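Local coordinates for protein Non-reducing end beta-L-arabinofuranosidase (Bacteroides thetaiotaomicron, PDB 5MQO) that probably hydrolyses glycosidic bonds of complex plant pectin as a family GH127 glycoside hydrolase of a gut bacterium, at residues P478-Y486 / F529-E537. Residues are numbered along the deposited sequence; the frame is centred on the assembly and turned at random.
Sequences PEGIYCNLY and FSLFFRIPE
Ser530 N donates to Glu479 O (3.1 Å), the first of five backbone hydrogen bonds that pair strand 529-535 in parallel with strand 480-483. Ser530 O then accepts from Ile481 N, while the hydroxyl of Ser530 turns to Glu562 and Asn564. On the face shared with Cys483, Leu531 CD2 packs against Ile481 CB (3.9 Å).

Phe532 is gripped through both backbone polar groups, its N by Ile481 O and its O by Cys483 N, each at 2.8 Å. Its ring lies face to face with that of Tyr482 in an offset stack, Tyr482 CE2 set toward its rim, centroids 4.0 Å apart and planes only 6° from parallel. The two side chains share a first torsion, CG anti to the carbonyl carbon (chi1 near -60° in both), which sends both rings the same way from neighbouring strands. Glu479 reaches the edge of the Phe532 ring with OE2.

Phe533, on the reverse face, takes Cys483 SG obliquely, 3.8 Å from CE2. Arg534 N closes the backbone pairing on Cys483 O; its side chain, bent at chi3, then carries NE past the end of strand 480-483 to a lone pair of Asn484 O at 3.1 Å, the acceptor lying in the guanidinium plane. Tyr486 OH donates to Arg534 O (2.6 Å), and Pro536 CD borders the same phenol ring's edge.

The guanidinium also forms salt bridges with Glu406 and Glu409 of helix 402-416, in the family's catalytic domain. Arg534 thus ties this middle-domain sheet to the helical domain, and the two carboxylates would be expected to keep its buried charge balanced.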
# COMPACT_ATOMS: atom_id res chain seq x y z
N PRO A 478 -14.96 7.66 -18.52
CA PRO A 478 -15.84 7.62 -19.70
C PRO A 478 -15.17 7.11 -21.00
O PRO A 478 -15.85 6.54 -21.85
CB PRO A 478 -16.31 9.07 -19.85
CG PRO A 478 -16.15 9.65 -18.49
CD PRO A 478 -14.90 9.01 -17.94
N GLU A 479 -13.86 7.31 -21.12
CA GLU A 479 -13.07 6.81 -22.24
C GLU A 479 -12.92 5.29 -22.33
O GLU A 479 -12.64 4.77 -23.42
CB GLU A 479 -11.67 7.43 -22.19
CG GLU A 479 -11.60 8.91 -22.57
CD GLU A 479 -10.16 9.39 -22.72
OE1 GLU A 479 -9.76 10.30 -21.94
OE2 GLU A 479 -9.41 8.88 -23.61
N GLY A 480 -13.07 4.57 -21.22
CA GLY A 480 -12.87 3.11 -21.19
C GLY A 480 -12.37 2.55 -19.86
O GLY A 480 -12.70 3.08 -18.81
N ILE A 481 -11.55 1.49 -19.93
CA ILE A 481 -11.08 0.70 -18.78
C ILE A 481 -9.55 0.62 -18.70
O ILE A 481 -8.86 0.32 -19.68
CB ILE A 481 -11.62 -0.73 -18.91
CG1 ILE A 481 -13.15 -0.68 -18.93
CG2 ILE A 481 -11.07 -1.65 -17.80
CD1 ILE A 481 -13.82 -2.00 -19.20
N TYR A 482 -9.02 0.83 -17.49
CA TYR A 482 -7.58 0.87 -17.25
C TYR A 482 -7.09 -0.34 -16.49
O TYR A 482 -7.61 -0.66 -15.42
CB TYR A 482 -7.25 2.13 -16.45
CG TYR A 482 -7.58 3.40 -17.18
CD1 TYR A 482 -8.91 3.84 -17.28
CD2 TYR A 482 -6.58 4.18 -17.77
CE1 TYR A 482 -9.22 5.02 -17.94
CE2 TYR A 482 -6.89 5.36 -18.44
CZ TYR A 482 -8.21 5.78 -18.53
OH TYR A 482 -8.52 6.93 -19.19
N CYS A 483 -6.08 -1.03 -17.04
CA CYS A 483 -5.44 -2.12 -16.30
C CYS A 483 -4.27 -1.55 -15.49
O CYS A 483 -3.22 -1.19 -16.05
CB CYS A 483 -4.97 -3.24 -17.24
SG CYS A 483 -6.26 -3.85 -18.36
N ASN A 484 -4.46 -1.48 -14.18
CA ASN A 484 -3.49 -0.93 -13.27
C ASN A 484 -2.62 -1.96 -12.54
O ASN A 484 -1.41 -1.83 -12.55
CB ASN A 484 -4.23 -0.05 -12.27
CG ASN A 484 -4.74 1.21 -12.92
OD1 ASN A 484 -3.98 1.94 -13.51
ND2 ASN A 484 -6.04 1.46 -12.82
N LEU A 485 -3.21 -2.97 -11.91
CA LEU A 485 -2.41 -4.01 -11.26
C LEU A 485 -2.68 -5.33 -11.90
O LEU A 485 -3.76 -5.88 -11.70
CB LEU A 485 -2.68 -4.15 -9.76
CG LEU A 485 -2.44 -2.97 -8.81
CD1 LEU A 485 -2.19 -3.51 -7.40
CD2 LEU A 485 -1.32 -2.04 -9.26
N TYR A 486 -1.67 -5.84 -12.62
CA TYR A 486 -1.74 -7.12 -13.31
C TYR A 486 -1.78 -8.29 -12.34
O TYR A 486 -1.14 -8.28 -11.28
CB TYR A 486 -0.58 -7.27 -14.34
CG TYR A 486 -0.55 -6.14 -15.36
CD1 TYR A 486 -1.63 -5.93 -16.22
CD2 TYR A 486 0.54 -5.28 -15.47
CE1 TYR A 486 -1.65 -4.89 -17.13
CE2 TYR A 486 0.52 -4.22 -16.39
CZ TYR A 486 -0.58 -4.03 -17.22
OH TYR A 486 -0.66 -3.02 -18.14
N PHE A 529 -14.55 1.98 -27.62
CA PHE A 529 -14.07 2.42 -26.32
C PHE A 529 -12.70 1.79 -26.11
O PHE A 529 -12.39 0.78 -26.77
CB PHE A 529 -15.05 2.04 -25.20
CG PHE A 529 -15.20 0.56 -25.00
CD1 PHE A 529 -16.09 -0.16 -25.77
CD2 PHE A 529 -14.47 -0.10 -24.04
CE1 PHE A 529 -16.23 -1.54 -25.59
CE2 PHE A 529 -14.60 -1.47 -23.85
CZ PHE A 529 -15.49 -2.20 -24.63
N SER A 530 -11.91 2.35 -25.20
CA SER A 530 -10.50 1.96 -25.05
C SER A 530 -10.24 0.89 -23.98
O SER A 530 -11.02 0.71 -23.03
CB SER A 530 -9.65 3.19 -24.78
OG SER A 530 -9.51 4.00 -25.93
N LEU A 531 -9.14 0.18 -24.15
CA LEU A 531 -8.55 -0.61 -23.07
C LEU A 531 -7.15 -0.10 -22.87
O LEU A 531 -6.31 -0.22 -23.76
CB LEU A 531 -8.49 -2.11 -23.42
CG LEU A 531 -9.80 -2.90 -23.35
CD1 LEU A 531 -9.53 -4.39 -23.57
CD2 LEU A 531 -10.54 -2.70 -22.05
N PHE A 532 -6.89 0.46 -21.70
CA PHE A 532 -5.59 1.06 -21.40
C PHE A 532 -4.77 0.06 -20.62
O PHE A 532 -5.30 -0.57 -19.69
CB PHE A 532 -5.75 2.31 -20.58
CG PHE A 532 -6.57 3.38 -21.22
CD1 PHE A 532 -7.95 3.34 -21.17
CD2 PHE A 532 -5.95 4.47 -21.82
CE1 PHE A 532 -8.72 4.35 -21.74
CE2 PHE A 532 -6.71 5.49 -22.39
CZ PHE A 532 -8.10 5.42 -22.35
N PHE A 533 -3.50 -0.07 -20.96
CA PHE A 533 -2.55 -0.94 -20.22
C PHE A 533 -1.40 -0.14 -19.68
O PHE A 533 -0.65 0.49 -20.44
CB PHE A 533 -2.01 -2.06 -21.12
CG PHE A 533 -3.09 -2.95 -21.65
CD1 PHE A 533 -3.86 -2.54 -22.74
CD2 PHE A 533 -3.39 -4.14 -21.01
CE1 PHE A 533 -4.89 -3.32 -23.20
CE2 PHE A 533 -4.40 -4.93 -21.47
CZ PHE A 533 -5.16 -4.52 -22.57
N ARG A 534 -1.25 -0.14 -18.36
CA ARG A 534 -0.14 0.58 -17.76
C ARG A 534 1.16 -0.08 -18.22
O ARG A 534 1.26 -1.30 -18.24
CB ARG A 534 -0.25 0.59 -16.23
CG ARG A 534 0.83 1.40 -15.54
CD ARG A 534 0.54 1.55 -14.07
NE ARG A 534 0.75 0.29 -13.41
CZ ARG A 534 1.93 -0.17 -13.01
NH1 ARG A 534 2.00 -1.37 -12.41
NH2 ARG A 534 3.04 0.55 -13.17
N ILE A 535 2.11 0.72 -18.67
CA ILE A 535 3.50 0.29 -18.82
C ILE A 535 4.30 0.67 -17.56
O ILE A 535 4.53 1.86 -17.35
CB ILE A 535 4.17 0.96 -20.03
CG1 ILE A 535 3.29 0.82 -21.29
CG2 ILE A 535 5.57 0.38 -20.21
CD1 ILE A 535 2.72 -0.57 -21.50
N PRO A 536 4.70 -0.33 -16.74
CA PRO A 536 5.53 -0.06 -15.54
C PRO A 536 6.80 0.76 -15.78
O PRO A 536 7.42 0.66 -16.83
CB PRO A 536 5.90 -1.46 -15.03
CG PRO A 536 4.72 -2.29 -15.41
CD PRO A 536 4.19 -1.72 -16.71
N GLU A 537 7.13 1.57 -14.78
CA GLU A 537 8.31 2.44 -14.77
C GLU A 537 9.54 1.58 -14.94
O GLU A 537 10.44 1.93 -15.69
CB GLU A 537 8.40 3.24 -13.47
CG GLU A 537 9.40 4.40 -13.54
CD GLU A 537 9.61 5.15 -12.23
OE1 GLU A 537 9.12 4.71 -11.17
OE2 GLU A 537 10.29 6.19 -12.25